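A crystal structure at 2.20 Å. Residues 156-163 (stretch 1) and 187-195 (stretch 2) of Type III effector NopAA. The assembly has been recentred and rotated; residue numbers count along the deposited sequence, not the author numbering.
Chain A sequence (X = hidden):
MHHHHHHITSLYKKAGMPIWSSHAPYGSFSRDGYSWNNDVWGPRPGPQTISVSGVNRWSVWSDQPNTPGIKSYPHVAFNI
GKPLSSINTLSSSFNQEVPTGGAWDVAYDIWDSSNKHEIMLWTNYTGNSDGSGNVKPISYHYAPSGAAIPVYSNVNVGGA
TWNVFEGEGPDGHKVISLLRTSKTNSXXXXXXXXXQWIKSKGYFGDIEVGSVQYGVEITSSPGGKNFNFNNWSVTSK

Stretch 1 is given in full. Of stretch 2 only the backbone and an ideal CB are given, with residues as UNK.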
# COMPACT_ATOMS: atom_id res chain seq x y z
N ASN A 156 11.06 13.95 -6.60
CA ASN A 156 11.45 12.95 -7.57
C ASN A 156 12.43 12.01 -6.89
O ASN A 156 13.57 12.39 -6.60
CB ASN A 156 12.06 13.57 -8.83
CG ASN A 156 12.15 12.58 -9.96
OD1 ASN A 156 12.95 11.64 -9.93
ND2 ASN A 156 11.29 12.75 -10.96
N VAL A 157 11.97 10.79 -6.59
CA VAL A 157 12.78 9.78 -5.92
C VAL A 157 12.31 8.40 -6.38
O VAL A 157 11.15 8.22 -6.77
CB VAL A 157 12.70 9.90 -4.38
CG1 VAL A 157 11.34 9.44 -3.87
CG2 VAL A 157 13.82 9.13 -3.72
N GLY A 158 13.23 7.44 -6.35
CA GLY A 158 12.92 6.05 -6.63
C GLY A 158 12.17 5.75 -7.92
O GLY A 158 11.42 4.77 -7.99
N GLY A 159 12.41 6.56 -8.94
CA GLY A 159 11.85 6.35 -10.26
C GLY A 159 10.53 7.03 -10.56
O GLY A 159 9.89 6.66 -11.55
N ALA A 160 10.10 7.98 -9.73
CA ALA A 160 8.82 8.65 -9.96
C ALA A 160 8.79 9.96 -9.18
O ALA A 160 9.69 10.25 -8.39
CB ALA A 160 7.64 7.76 -9.58
N THR A 161 7.76 10.75 -9.43
CA THR A 161 7.52 11.99 -8.71
C THR A 161 6.35 11.80 -7.75
O THR A 161 5.33 11.21 -8.13
CB THR A 161 7.24 13.15 -9.67
OG1 THR A 161 8.38 13.31 -10.53
CG2 THR A 161 7.00 14.44 -8.89
N TRP A 162 6.51 12.28 -6.52
CA TRP A 162 5.55 12.00 -5.47
C TRP A 162 5.26 13.26 -4.68
O TRP A 162 6.06 14.20 -4.66
CB TRP A 162 6.05 10.93 -4.49
CG TRP A 162 6.68 9.70 -5.07
CD1 TRP A 162 7.96 9.56 -5.47
CD2 TRP A 162 6.06 8.41 -5.25
NE1 TRP A 162 8.19 8.28 -5.90
CE2 TRP A 162 7.04 7.55 -5.79
CE3 TRP A 162 4.78 7.91 -5.03
CZ2 TRP A 162 6.78 6.22 -6.10
CZ3 TRP A 162 4.52 6.58 -5.35
CH2 TRP A 162 5.51 5.76 -5.88
N ASN A 163 4.11 13.26 -4.01
CA ASN A 163 3.77 14.19 -2.94
C ASN A 163 3.85 13.42 -1.62
O ASN A 163 3.37 12.28 -1.54
CB ASN A 163 2.38 14.79 -3.12
CG ASN A 163 2.35 15.86 -4.19
OD1 ASN A 163 3.37 16.47 -4.50
ND2 ASN A 163 1.16 16.09 -4.77
N UNK A 187 4.62 -0.39 -13.22
CA UNK A 187 5.83 0.36 -12.95
C UNK A 187 6.77 -0.42 -12.06
O UNK A 187 6.52 -1.58 -11.72
CB UNK A 187 5.49 1.71 -12.31
N UNK A 188 7.86 0.24 -11.68
CA UNK A 188 8.89 -0.33 -10.81
C UNK A 188 9.31 0.73 -9.81
O UNK A 188 9.55 1.88 -10.19
CB UNK A 188 10.09 -0.83 -11.61
N UNK A 189 9.41 0.36 -8.54
CA UNK A 189 9.81 1.30 -7.49
C UNK A 189 11.14 0.86 -6.90
O UNK A 189 11.35 -0.32 -6.61
CB UNK A 189 8.74 1.39 -6.40
N UNK A 190 12.02 1.83 -6.67
CA UNK A 190 13.30 1.61 -6.00
C UNK A 190 13.05 1.97 -4.54
O UNK A 190 13.14 3.13 -4.14
CB UNK A 190 14.43 2.44 -6.61
N UNK A 191 12.69 0.95 -3.76
CA UNK A 191 12.35 1.17 -2.36
C UNK A 191 13.58 1.58 -1.56
O UNK A 191 13.52 2.47 -0.70
CB UNK A 191 11.72 -0.09 -1.76
N UNK A 192 14.74 1.00 -1.88
CA UNK A 192 15.96 1.34 -1.16
C UNK A 192 16.21 2.85 -1.19
O UNK A 192 16.36 3.48 -0.14
CB UNK A 192 17.15 0.59 -1.76
N UNK A 193 16.14 3.44 -2.39
CA UNK A 193 16.36 4.88 -2.57
C UNK A 193 15.29 5.71 -1.88
O UNK A 193 15.58 6.81 -1.39
CB UNK A 193 16.40 5.23 -4.06
N UNK A 194 14.03 5.26 -1.90
CA UNK A 194 12.97 6.01 -1.25
C UNK A 194 13.20 6.05 0.25
O UNK A 194 13.10 7.10 0.88
CB UNK A 194 11.60 5.40 -1.57
N UNK A 195 13.56 4.90 0.84
CA UNK A 195 13.86 4.86 2.26
C UNK A 195 15.10 5.72 2.57
O UNK A 195 15.15 6.41 3.60
CB UNK A 195 14.08 3.42 2.72

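Stretch 1 is a β hairpin whose type I' turn runs from Val-157 to Ala-160. Stretch 2 enters as a strand and becomes a helix at 191, with the turn of the hairpin lying against the junction.

Position 187 has nothing of stretch 1 near its ideal CB, so stretch 1 sets no preference, but a phi of 171° lies beyond the usual range of strand residues with a side chain, where glycine is most at ease. It is Gly-187.

At 188 the CA-to-CB bond points sideways and meets open space, so the choice is wide; the strand backbone suits β-branched residues, and a polar one would do as well as any. It is Thr-188, with chi1 in the m well. The CG2 of Thr-188 stays 6.7 Å from Gly-158 O, and OG1 is hydrogen-bonded elsewhere in the structure.

Position 189 also points sideways, but its ideal CB lies 5.2 Å from Trp-162 CZ2. The indole offers carbon and no free polar group, because its NE1 already donates to Val-157 O (3.1 Å). A medium aliphatic side chain fits: valine, isoleucine or perhaps leucine. Val-189 is found, and its CG1 comes to 4.1 Å from Trp-162 CZ2, at the ring edge and near the ring plane.

At 190 the backbone itself makes the link: its N donates to Gly-158 O at 3.3 Å, nearly straight at 170°, a bond open to any residue except proline. The CB points toward stretch 1, 3.9 Å from Gly-158 CA, which leaves little room for bulk on that side. The position also immediately precedes a helix, whose first NH groups lack acceptors within the helix. Aspartate, asparagine, serine or threonine would suit. Asp-190 is the N-cap: OD1 accepts a weak bond from the N of 193 at 3.2 Å.

Positions 191 and 192 begin the helix with CB atoms that find nothing of stretch 1 nearby; the first points away, the second is out of reach. Many helix-compatible residues would serve. They are Ile-191 and Lys-192, the latter extended with all four chi angles t and its NZ hydrogen-bonded elsewhere in the structure.

Position 193 points toward the turn, its ideal CB 4.4 Å from Gly-158 CA and 4.7 Å from Val-157 CG2. Such proximity favours a small side chain, alanine or serine, and a hydroxyl could also reach back to the cap. Ser-193 does so: its OG donates to Asp-190 OD2 in a very short bond of 2.5 Å, complementing the backbone cap.

At 194 the CB points sideways, 4.7 Å from Val-157 CG1, with the indole farther along, so a longer aliphatic residue such as isoleucine, leucine or methionine is called for. Ile-194 places CG1 3.8 Å from Val-157 CG1 and 3.9 Å from Gly-158 CA, while CD1 reaches 4.3 Å from Trp-162 CZ2. The glycine matters: an ideal CB on Gly-158 would lie only 2.5 Å from Ile-194 CG1.

Position 195 points away from stretch 1, and any helix-compatible residue would serve; it is Leu-195.

Stretch 2 187-195: GTVDIKSIL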
# COMPACT_ATOMS: atom_id res chain seq x y z
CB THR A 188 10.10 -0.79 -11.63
OG1 THR A 188 9.70 -1.82 -12.55
CG2 THR A 188 11.20 -1.32 -10.72
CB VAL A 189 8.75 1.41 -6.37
CG1 VAL A 189 7.56 2.23 -6.84
CG2 VAL A 189 8.32 0.03 -5.94
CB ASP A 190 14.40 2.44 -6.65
CG ASP A 190 15.75 2.31 -5.94
OD1 ASP A 190 15.85 1.51 -4.97
OD2 ASP A 190 16.69 3.02 -6.35
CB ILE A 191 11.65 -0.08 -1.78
CG1 ILE A 191 10.38 -0.38 -2.60
CG2 ILE A 191 11.30 0.11 -0.30
CD1 ILE A 191 9.67 -1.68 -2.25
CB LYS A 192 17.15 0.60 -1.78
CG LYS A 192 18.49 0.87 -1.13
CD LYS A 192 19.60 0.49 -2.10
CE LYS A 192 20.95 1.05 -1.68
NZ LYS A 192 22.05 0.49 -2.51
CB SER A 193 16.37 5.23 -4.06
OG SER A 193 17.49 4.68 -4.71
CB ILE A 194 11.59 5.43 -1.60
CG1 ILE A 194 11.26 5.70 -3.07
CG2 ILE A 194 10.52 6.00 -0.67
CD1 ILE A 194 10.01 4.97 -3.59
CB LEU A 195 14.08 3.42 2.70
CG LEU A 195 12.83 2.54 2.58
CD1 LEU A 195 13.12 1.07 2.93
CD2 LEU A 195 11.69 3.11 3.44
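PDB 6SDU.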